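Local coordinates for protein proteolytically activated form of PPO4 Tyrosinase (PDB 4OUA) that probably uses two copper ions to hydroxylate monophenols and oxidise the resulting o-diphenols to o-quinones, the first step of melanin synthesis, at residues A[5-15]-A[345-355]; A[26-34]-A[149-159]. All coordinates share one frame; numbering follows the deposited sequence.

Contact 1 (A[5-15]-A[345-355]); sequences TVGPTGGVKNR and ALLNYSYPDFD
Lys13 and Asn14 pair with Tyr349 and Ser350 as a short two-stranded parallel sheet, joining the N-terminal arm to a segment 330 residues later. Arg15 N donates to Ser350 O at 2.8 Å. The bonds from Lys13 N to Asn348 O and from Ser350 N to Lys13 O are weak. Two CA-H...O contacts, Tyr349 CA to Lys13 O and Asn14 CA to Ser350 O, supplement them. Before the strand, Pro8 packs by CG and CD against the Leu347 carbonyl. The Asn348 amide lies against the Gly11 backbone, and its ND2 gives a weak hydrogen bond to Pro8 O.

Beside the sheet, Arg15 and Tyr349 form the main side-chain pair; both are buried. The Arg15 chain is extended from CG to NE and lays its guanidinium flat over one face of the Tyr349 ring. The planes are 7° apart and CZ is 3.5 Å from the ring centroid, a stacked cation-pi pair. Arg15 NH1 also reaches Tyr351 OH, weakly, and NH2 forms a salt bridge with Glu98 of helix 86-109. Both tyrosine hydroxyls bond to Asp286 of helix 277-295. Replacing Tyr349 by an alanine would probably leave the Arg15 guanidinium without the ring it lies on and Asp286 without one of its two tyrosine partners.

Val12 CG1, just before the strand, lies 4.0 Å from Ser350 CB. On the face of Asn14 and Ser350, CG of Asn14 stands anti to the carbonyl carbon (chi1 -76°), and the amide extends past Pro352. There Asn14 ND2 donates to the syn lone pair of Asp355 OD1 at 2.9 Å, with OD1 only 10° out of the amide plane.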
loop_
_atom_site.group_PDB
_atom_site.type_symbol
_atom_site.label_atom_id
_atom_site.label_comp_id
_atom_site.label_asym_id
_atom_site.label_seq_id
_atom_site.Cartn_x
_atom_site.Cartn_y
_atom_site.Cartn_z
ATOM N N THR A 5 9.316 -5.639 -11.824
ATOM C CA THR A 5 9.214 -4.696 -10.714
ATOM C C THR A 5 10.598 -4.305 -10.208
ATOM O O THR A 5 11.161 -4.966 -9.336
ATOM C CB THR A 5 8.393 -5.278 -9.547
ATOM O OG1 THR A 5 7.060 -5.559 -9.990
ATOM C CG2 THR A 5 8.337 -4.290 -8.395
ATOM N N VAL A 6 11.138 -3.224 -10.762
ATOM C CA VAL A 6 12.486 -2.778 -10.426
ATOM C C VAL A 6 12.477 -1.606 -9.452
ATOM O O VAL A 6 13.522 -1.215 -8.930
ATOM C CB VAL A 6 13.266 -2.369 -11.687
ATOM C CG1 VAL A 6 13.556 -3.589 -12.550
ATOM C CG2 VAL A 6 12.490 -1.321 -12.471
ATOM N N GLY A 7 11.296 -1.047 -9.213
ATOM C CA GLY A 7 11.155 0.074 -8.302
ATOM C C GLY A 7 11.387 1.403 -8.993
ATOM O O GLY A 7 11.731 1.438 -10.175
ATOM N N PRO A 8 11.208 2.507 -8.254
ATOM C CA PRO A 8 11.355 3.861 -8.798
ATOM C C PRO A 8 12.799 4.190 -9.164
ATOM O O PRO A 8 13.681 3.349 -9.018
ATOM C CB PRO A 8 10.866 4.753 -7.653
ATOM C CG PRO A 8 11.136 3.955 -6.427
ATOM C CD PRO A 8 10.889 2.523 -6.815
ATOM N N THR A 9 13.029 5.411 -9.635
ATOM C CA THR A 9 14.366 5.837 -10.022
ATOM C C THR A 9 14.757 7.123 -9.303
ATOM O O THR A 9 13.915 7.789 -8.704
ATOM C CB THR A 9 14.468 6.060 -11.542
ATOM O OG1 THR A 9 15.838 6.262 -11.907
ATOM C CG2 THR A 9 13.651 7.272 -11.960
ATOM N N GLY A 10 16.040 7.466 -9.363
ATOM C CA GLY A 10 16.527 8.700 -8.774
ATOM C C GLY A 10 17.155 8.517 -7.406
ATOM O O GLY A 10 17.112 9.421 -6.572
ATOM N N GLY A 11 17.743 7.346 -7.175
ATOM C CA GLY A 11 18.395 7.059 -5.911
ATOM C C GLY A 11 17.413 6.692 -4.814
ATOM O O GLY A 11 16.225 6.502 -5.072
ATOM N N VAL A 12 17.910 6.594 -3.585
ATOM C CA VAL A 12 17.067 6.232 -2.452
ATOM C C VAL A 12 16.430 7.460 -1.809
ATOM O O VAL A 12 17.098 8.227 -1.115
ATOM C CB VAL A 12 17.858 5.459 -1.380
ATOM C CG1 VAL A 12 17.001 5.246 -0.142
ATOM C CG2 VAL A 12 18.340 4.129 -1.935
ATOM N N LYS A 13 15.134 7.638 -2.045
ATOM C CA LYS A 13 14.390 8.744 -1.453
ATOM C C LYS A 13 13.380 8.238 -0.427
ATOM O O LYS A 13 13.026 7.059 -0.419
ATOM C CB LYS A 13 13.679 9.556 -2.537
ATOM C CG LYS A 13 14.619 10.319 -3.453
ATOM C CD LYS A 13 15.539 11.230 -2.657
ATOM C CE LYS A 13 16.435 12.045 -3.575
ATOM N NZ LYS A 13 17.221 11.178 -4.497
ATOM N N ASN A 14 12.919 9.136 0.436
ATOM C CA ASN A 14 12.000 8.761 1.501
ATOM C C ASN A 14 10.535 8.829 1.098
ATOM O O ASN A 14 10.118 9.718 0.356
ATOM C CB ASN A 14 12.221 9.648 2.729
ATOM C CG ASN A 14 13.454 9.262 3.512
ATOM O OD1 ASN A 14 13.939 8.135 3.410
ATOM N ND2 ASN A 14 13.967 10.194 4.306
ATOM N N ARG A 15 9.760 7.871 1.595
ATOM C CA ARG A 15 8.313 7.948 1.521
ATOM C C ARG A 15 7.835 8.822 2.672
ATOM O O ARG A 15 7.974 8.455 3.837
ATOM C CB ARG A 15 7.688 6.556 1.589
ATOM C CG ARG A 15 8.115 5.639 0.457
ATOM C CD ARG A 15 7.533 4.245 0.619
ATOM N NE ARG A 15 7.835 3.397 -0.528
ATOM C CZ ARG A 15 7.523 2.108 -0.605
ATOM N NH1 ARG A 15 6.903 1.515 0.406
ATOM N NH2 ARG A 15 7.835 1.411 -1.689
ATOM N N ALA A 345 16.532 -0.423 0.097
ATOM C CA ALA A 345 17.381 0.384 -0.770
ATOM C C ALA A 345 17.435 -0.200 -2.179
ATOM O O ALA A 345 17.681 0.518 -3.149
ATOM C CB ALA A 345 18.778 0.498 -0.184
ATOM N N LEU A 346 17.203 -1.505 -2.284
ATOM C CA LEU A 346 17.185 -2.181 -3.578
ATOM C C LEU A 346 16.027 -1.688 -4.432
ATOM O O LEU A 346 16.022 -1.860 -5.651
ATOM C CB LEU A 346 17.090 -3.697 -3.397
ATOM C CG LEU A 346 18.366 -4.499 -3.656
ATOM C CD1 LEU A 346 19.487 -4.053 -2.730
ATOM C CD2 LEU A 346 18.097 -5.989 -3.503
ATOM N N LEU A 347 15.044 -1.079 -3.778
ATOM C CA LEU A 347 13.873 -0.553 -4.466
ATOM C C LEU A 347 13.856 0.969 -4.403
ATOM O O LEU A 347 12.828 1.601 -4.641
ATOM C CB LEU A 347 12.597 -1.137 -3.860
ATOM C CG LEU A 347 12.467 -2.655 -4.005
ATOM C CD1 LEU A 347 11.400 -3.206 -3.073
ATOM C CD2 LEU A 347 12.164 -3.028 -5.450
ATOM N N ASN A 348 15.008 1.545 -4.073
ATOM C CA ASN A 348 15.198 2.992 -4.089
ATOM C C ASN A 348 14.233 3.768 -3.199
ATOM O O ASN A 348 13.755 4.836 -3.580
ATOM C CB ASN A 348 15.090 3.514 -5.524
ATOM C CG ASN A 348 16.444 3.708 -6.174
ATOM O OD1 ASN A 348 17.472 3.319 -5.620
ATOM N ND2 ASN A 348 16.454 4.319 -7.354
ATOM N N TYR A 349 13.952 3.241 -2.012
ATOM C CA TYR A 349 13.108 3.964 -1.071
ATOM C C TYR A 349 13.519 3.718 0.375
ATOM O O TYR A 349 14.338 2.847 0.664
ATOM C CB TYR A 349 11.635 3.589 -1.273
ATOM C CG TYR A 349 11.227 2.256 -0.685
ATOM C CD1 TYR A 349 10.691 2.176 0.593
ATOM C CD2 TYR A 349 11.359 1.082 -1.414
ATOM C CE1 TYR A 349 10.310 0.964 1.136
ATOM C CE2 TYR A 349 10.979 -0.135 -0.881
ATOM C CZ TYR A 349 10.455 -0.188 0.393
ATOM O OH TYR A 349 10.074 -1.397 0.929
ATOM N N SER A 350 12.943 4.507 1.274
ATOM C CA SER A 350 13.212 4.395 2.701
ATOM C C SER A 350 12.237 5.277 3.469
ATOM O O SER A 350 11.369 5.915 2.873
ATOM C CB SER A 350 14.656 4.789 3.017
ATOM O OG SER A 350 14.908 4.720 4.411
ATOM N N TYR A 351 12.381 5.319 4.789
ATOM C CA TYR A 351 11.475 6.107 5.616
ATOM C C TYR A 351 12.239 7.115 6.462
ATOM O O TYR A 351 13.359 6.849 6.895
ATOM C CB TYR A 351 10.628 5.189 6.499
ATOM C CG TYR A 351 9.807 4.205 5.700
ATOM C CD1 TYR A 351 8.554 4.550 5.214
ATOM C CD2 TYR A 351 10.293 2.937 5.414
ATOM C CE1 TYR A 351 7.803 3.657 4.473
ATOM C CE2 TYR A 351 9.549 2.036 4.674
ATOM C CZ TYR A 351 8.304 2.402 4.206
ATOM O OH TYR A 351 7.559 1.511 3.469
ATOM N N PRO A 352 11.627 8.284 6.694
ATOM C CA PRO A 352 12.242 9.401 7.419
ATOM C C PRO A 352 12.528 9.082 8.885
ATOM O O PRO A 352 13.214 9.856 9.555
ATOM C CB PRO A 352 11.197 10.516 7.297
ATOM C CG PRO A 352 9.913 9.812 7.054
ATOM C CD PRO A 352 10.260 8.601 6.247
ATOM N N ASP A 353 12.009 7.958 9.371
ATOM C CA ASP A 353 12.240 7.534 10.747
ATOM C C ASP A 353 13.709 7.210 10.995
ATOM O O ASP A 353 14.161 7.187 12.139
ATOM C CB ASP A 353 11.379 6.314 11.083
ATOM C CG ASP A 353 9.914 6.524 10.749
ATOM O OD1 ASP A 353 9.526 6.270 9.589
ATOM O OD2 ASP A 353 9.151 6.942 11.646
ATOM N N PHE A 354 14.452 6.969 9.918
ATOM C CA PHE A 354 15.838 6.530 10.023
ATOM C C PHE A 354 16.848 7.616 9.662
ATOM O O PHE A 354 18.053 7.362 9.648
ATOM C CB PHE A 354 16.072 5.313 9.125
ATOM C CG PHE A 354 15.176 4.150 9.432
ATOM C CD1 PHE A 354 15.473 3.285 10.472
ATOM C CD2 PHE A 354 14.042 3.914 8.676
ATOM C CE1 PHE A 354 14.653 2.211 10.755
ATOM C CE2 PHE A 354 13.215 2.841 8.954
ATOM C CZ PHE A 354 13.522 1.989 9.995
ATOM N N ASP A 355 16.361 8.821 9.378
ATOM C CA ASP A 355 17.213 9.887 8.849
ATOM C C ASP A 355 18.363 10.270 9.777
ATOM O O ASP A 355 19.483 10.504 9.319
ATOM C CB ASP A 355 16.374 11.131 8.536
ATOM C CG ASP A 355 15.571 10.988 7.252
ATOM O OD1 ASP A 355 15.915 10.117 6.423
ATOM O OD2 ASP A 355 14.599 11.754 7.069
#

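Contact 2 (A[26-34]-A[149-159]); sequences KFFTLYIRA and VKITNYDGTKI
Phe28, Ile32, Val149 and Ile151 form the apolar part of this helix-on-hairpin packing. Helix 26-34 crosses strand 149-152 at -107°, with the axes 7.3 Å apart. Phe28 presents its ring edge to Val149 CB and to Lys150 O, which lies in the ring plane. Ile32 CG1 sits 3.9 Å from Ile151 CG2, and Ile32 CG2 meets Val149 CG2.

A hydrogen bond joins helix and strand. Thr152 N donates to Thr29 OG1 at 2.8 Å, almost straight at 175°. With OG1 beside its own backbone N, the threonine also bonds to Glu25 O one helical turn earlier.

The third element is a sandwich around Arg33. Ile151 CD1 lies over one guanidinium face, 3.5 Å from Arg33 NE. Tyr154 CE2 lies over the opposite face, 3.7 Å from Arg33 CZ, with ring and guanidinium planes 14° apart. Ile159 CD1 approaches Arg33 NH2 obliquely at 3.4 Å.

The contact therefore joins the helix to the hairpin through apolar packing and the stacked Arg33 group. The Thr152 bond uses the strand's backbone NH, while the flat Arg33 group is confined between an aliphatic tip and an aromatic ring.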
loop_
_atom_site.group_PDB
_atom_site.type_symbol
_atom_site.label_atom_id
_atom_site.label_comp_id
_atom_site.label_asym_id
_atom_site.label_seq_id
_atom_site.Cartn_x
_atom_site.Cartn_y
_atom_site.Cartn_z
ATOM N N LYS A 26 5.055 20.527 -5.013
ATOM C CA LYS A 26 5.522 19.692 -6.115
ATOM C C LYS A 26 5.027 18.253 -5.995
ATOM O O LYS A 26 4.408 17.725 -6.920
ATOM C CB LYS A 26 7.051 19.706 -6.189
ATOM C CG LYS A 26 7.622 20.671 -7.218
ATOM C CD LYS A 26 7.321 22.115 -6.858
ATOM C CE LYS A 26 7.794 23.061 -7.953
ATOM N NZ LYS A 26 9.241 22.883 -8.258
ATOM N N PHE A 27 5.307 17.627 -4.856
ATOM C CA PHE A 27 4.937 16.233 -4.624
ATOM C C PHE A 27 3.431 16.005 -4.719
ATOM O O PHE A 27 2.980 15.033 -5.327
ATOM C CB PHE A 27 5.440 15.767 -3.255
ATOM C CG PHE A 27 6.903 15.429 -3.225
ATOM C CD1 PHE A 27 7.553 15.000 -4.371
ATOM C CD2 PHE A 27 7.628 15.536 -2.049
ATOM C CE1 PHE A 27 8.901 14.685 -4.344
ATOM C CE2 PHE A 27 8.973 15.224 -2.016
ATOM C CZ PHE A 27 9.611 14.798 -3.166
ATOM N N PHE A 28 2.658 16.898 -4.112
ATOM C CA PHE A 28 1.208 16.751 -4.084
ATOM C C PHE A 28 0.607 16.935 -5.472
ATOM O O PHE A 28 -0.269 16.174 -5.879
ATOM C CB PHE A 28 0.586 17.745 -3.102
ATOM C CG PHE A 28 -0.888 17.546 -2.891
ATOM C CD1 PHE A 28 -1.360 16.419 -2.240
ATOM C CD2 PHE A 28 -1.799 18.488 -3.337
ATOM C CE1 PHE A 28 -2.717 16.231 -2.044
ATOM C CE2 PHE A 28 -3.156 18.308 -3.143
ATOM C CZ PHE A 28 -3.616 17.177 -2.495
ATOM N N THR A 29 1.084 17.945 -6.195
ATOM C CA THR A 29 0.629 18.200 -7.557
ATOM C C THR A 29 0.938 17.023 -8.476
ATOM O O THR A 29 0.091 16.602 -9.265
ATOM C CB THR A 29 1.279 19.465 -8.146
ATOM O OG1 THR A 29 0.771 20.625 -7.476
ATOM C CG2 THR A 29 0.978 19.572 -9.631
ATOM N N LEU A 30 2.154 16.498 -8.370
ATOM C CA LEU A 30 2.579 15.384 -9.209
ATOM C C LEU A 30 1.785 14.125 -8.894
ATOM O O LEU A 30 1.493 13.325 -9.782
ATOM C CB LEU A 30 4.076 15.117 -9.037
ATOM C CG LEU A 30 5.027 16.114 -9.703
ATOM C CD1 LEU A 30 6.477 15.711 -9.476
ATOM C CD2 LEU A 30 4.724 16.228 -11.190
ATOM N N TYR A 31 1.431 13.959 -7.624
ATOM C CA TYR A 31 0.690 12.785 -7.183
ATOM C C TYR A 31 -0.753 12.827 -7.684
ATOM O O TYR A 31 -1.287 11.821 -8.147
ATOM C CB TYR A 31 0.725 12.672 -5.657
ATOM C CG TYR A 31 0.232 11.344 -5.132
ATOM C CD1 TYR A 31 1.057 10.226 -5.137
ATOM C CD2 TYR A 31 -1.057 11.206 -4.632
ATOM C CE1 TYR A 31 0.613 9.008 -4.659
ATOM C CE2 TYR A 31 -1.511 9.990 -4.152
ATOM C CZ TYR A 31 -0.670 8.894 -4.168
ATOM O OH TYR A 31 -1.114 7.681 -3.694
ATOM N N ILE A 32 -1.376 13.999 -7.593
ATOM C CA ILE A 32 -2.750 14.178 -8.051
ATOM C C ILE A 32 -2.855 14.031 -9.566
ATOM O O ILE A 32 -3.836 13.492 -10.082
ATOM C CB ILE A 32 -3.306 15.554 -7.643
ATOM C CG1 ILE A 32 -3.259 15.723 -6.122
ATOM C CG2 ILE A 32 -4.726 15.730 -8.160
ATOM C CD1 ILE A 32 -4.093 14.715 -5.366
ATOM N N ARG A 33 -1.842 14.514 -10.276
ATOM C CA ARG A 33 -1.812 14.404 -11.729
ATOM C C ARG A 33 -1.552 12.967 -12.173
ATOM O O ARG A 33 -2.259 12.436 -13.028
ATOM C CB ARG A 33 -0.748 15.331 -12.318
ATOM C CG ARG A 33 -1.060 16.813 -12.182
ATOM C CD ARG A 33 -2.364 17.171 -12.878
ATOM N NE ARG A 33 -2.478 18.607 -13.121
ATOM C CZ ARG A 33 -3.549 19.195 -13.648
ATOM N NH1 ARG A 33 -4.610 18.473 -13.984
ATOM N NH2 ARG A 33 -3.561 20.508 -13.835
ATOM N N ALA A 34 -0.533 12.344 -11.586
ATOM C CA ALA A 34 -0.124 11.001 -11.983
ATOM C C ALA A 34 -1.169 9.963 -11.601
ATOM O O ALA A 34 -1.398 9.002 -12.336
ATOM C CB ALA A 34 1.218 10.651 -11.361
ATOM N N VAL A 149 -9.135 19.584 -4.755
ATOM C CA VAL A 149 -7.862 19.846 -4.092
ATOM C C VAL A 149 -7.021 20.864 -4.854
ATOM O O VAL A 149 -7.055 20.917 -6.082
ATOM C CB VAL A 149 -7.039 18.553 -3.916
ATOM C CG1 VAL A 149 -7.721 17.612 -2.928
ATOM C CG2 VAL A 149 -6.823 17.870 -5.260
ATOM N N LYS A 150 -6.264 21.666 -4.113
ATOM C CA LYS A 150 -5.412 22.691 -4.705
ATOM C C LYS A 150 -4.073 22.127 -5.172
ATOM O O LYS A 150 -3.330 21.528 -4.392
ATOM C CB LYS A 150 -5.164 23.824 -3.706
ATOM C CG LYS A 150 -6.406 24.586 -3.280
ATOM C CD LYS A 150 -6.044 25.676 -2.282
ATOM C CE LYS A 150 -7.268 26.446 -1.817
ATOM N NZ LYS A 150 -6.911 27.473 -0.798
ATOM N N ILE A 151 -3.766 22.327 -6.449
ATOM C CA ILE A 151 -2.463 21.961 -6.983
ATOM C C ILE A 151 -1.899 23.111 -7.807
ATOM O O ILE A 151 -2.557 24.136 -7.992
ATOM C CB ILE A 151 -2.532 20.692 -7.854
ATOM C CG1 ILE A 151 -3.420 20.926 -9.075
ATOM C CG2 ILE A 151 -3.039 19.513 -7.041
ATOM C CD1 ILE A 151 -3.501 19.735 -10.004
ATOM N N THR A 152 -0.672 22.944 -8.287
ATOM C CA THR A 152 -0.054 23.943 -9.146
ATOM C C THR A 152 -0.255 23.564 -10.607
ATOM O O THR A 152 0.037 22.437 -11.012
ATOM C CB THR A 152 1.449 24.097 -8.852
ATOM O OG1 THR A 152 1.625 24.637 -7.536
ATOM C CG2 THR A 152 2.098 25.026 -9.863
ATOM N N ASN A 153 -0.764 24.505 -11.395
ATOM C CA ASN A 153 -1.016 24.252 -12.805
ATOM C C ASN A 153 0.280 24.233 -13.609
ATOM O O ASN A 153 1.334 24.631 -13.110
ATOM C CB ASN A 153 -1.975 25.294 -13.372
ATOM C CG ASN A 153 -2.878 24.724 -14.442
ATOM O OD1 ASN A 153 -2.617 23.648 -14.981
ATOM N ND2 ASN A 153 -3.951 25.442 -14.756
ATOM N N TYR A 154 0.197 23.776 -14.855
ATOM C CA TYR A 154 1.384 23.600 -15.686
ATOM C C TYR A 154 2.046 24.926 -16.059
ATOM O O TYR A 154 3.129 24.942 -16.643
ATOM C CB TYR A 154 1.032 22.822 -16.954
ATOM C CG TYR A 154 0.473 21.443 -16.687
ATOM C CD1 TYR A 154 1.300 20.405 -16.279
ATOM C CD2 TYR A 154 -0.880 21.179 -16.849
ATOM C CE1 TYR A 154 0.794 19.140 -16.034
ATOM C CE2 TYR A 154 -1.395 19.918 -16.607
ATOM C CZ TYR A 154 -0.553 18.902 -16.200
ATOM O OH TYR A 154 -1.061 17.645 -15.958
ATOM N N ASP A 155 1.395 26.033 -15.719
ATOM C CA ASP A 155 1.957 27.354 -15.973
ATOM C C ASP A 155 2.477 27.989 -14.686
ATOM O O ASP A 155 3.159 29.011 -14.719
ATOM C CB ASP A 155 0.917 28.264 -16.634
ATOM C CG ASP A 155 -0.439 28.190 -15.960
ATOM O OD1 ASP A 155 -0.488 27.925 -14.740
ATOM O OD2 ASP A 155 -1.459 28.396 -16.651
ATOM N N GLY A 156 2.152 27.374 -13.553
ATOM C CA GLY A 156 2.618 27.855 -12.264
ATOM C C GLY A 156 1.502 28.376 -11.379
ATOM O O GLY A 156 1.667 28.501 -10.165
ATOM N N THR A 157 0.362 28.686 -11.990
ATOM C CA THR A 157 -0.788 29.190 -11.251
ATOM C C THR A 157 -1.436 28.077 -10.436
ATOM O O THR A 157 -1.357 26.903 -10.800
ATOM C CB THR A 157 -1.840 29.809 -12.193
ATOM O OG1 THR A 157 -2.321 28.812 -13.103
ATOM C CG2 THR A 157 -1.234 30.956 -12.984
ATOM N N LYS A 158 -2.073 28.449 -9.332
ATOM C CA LYS A 158 -2.722 27.476 -8.462
ATOM C C LYS A 158 -4.156 27.215 -8.905
ATOM O O LYS A 158 -4.957 28.142 -9.019
ATOM C CB LYS A 158 -2.698 27.955 -7.008
ATOM C CG LYS A 158 -1.305 28.262 -6.483
ATOM C CD LYS A 158 -0.378 27.066 -6.646
ATOM C CE LYS A 158 1.026 27.380 -6.150
ATOM N NZ LYS A 158 1.648 28.504 -6.904
ATOM N N ILE A 159 -4.473 25.949 -9.154
ATOM C CA ILE A 159 -5.819 25.565 -9.561
ATOM C C ILE A 159 -6.395 24.507 -8.628
ATOM O O ILE A 159 -5.691 23.972 -7.771
ATOM C CB ILE A 159 -5.840 25.024 -10.995
ATOM C CG1 ILE A 159 -5.325 23.584 -11.025
ATOM C CG2 ILE A 159 -5.025 25.922 -11.910
ATOM C CD1 ILE A 159 -5.480 22.909 -12.370
#

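Contact 2 is nested along the chain inside the long loop closed by contact 1. Their centres are 23 Å apart, and their nearest atoms, about 6 Å apart, do not touch. Helix 86-109 links them: side chains of both contacts pack on it. Contact 1 lies nearer the dicopper site. The Arg15 side chain is about 8 Å from that of His282 and 9 Å from that of His90, both copper ligands, and about 13 Å from a copper ion. Contact 2 is away from that site. It lies instead toward the bound 6-tungstotellurate, about 11 Å from the Thr152 side chain, and Tyr154 bonds through its backbone to Thr113 of that ligand's pocket.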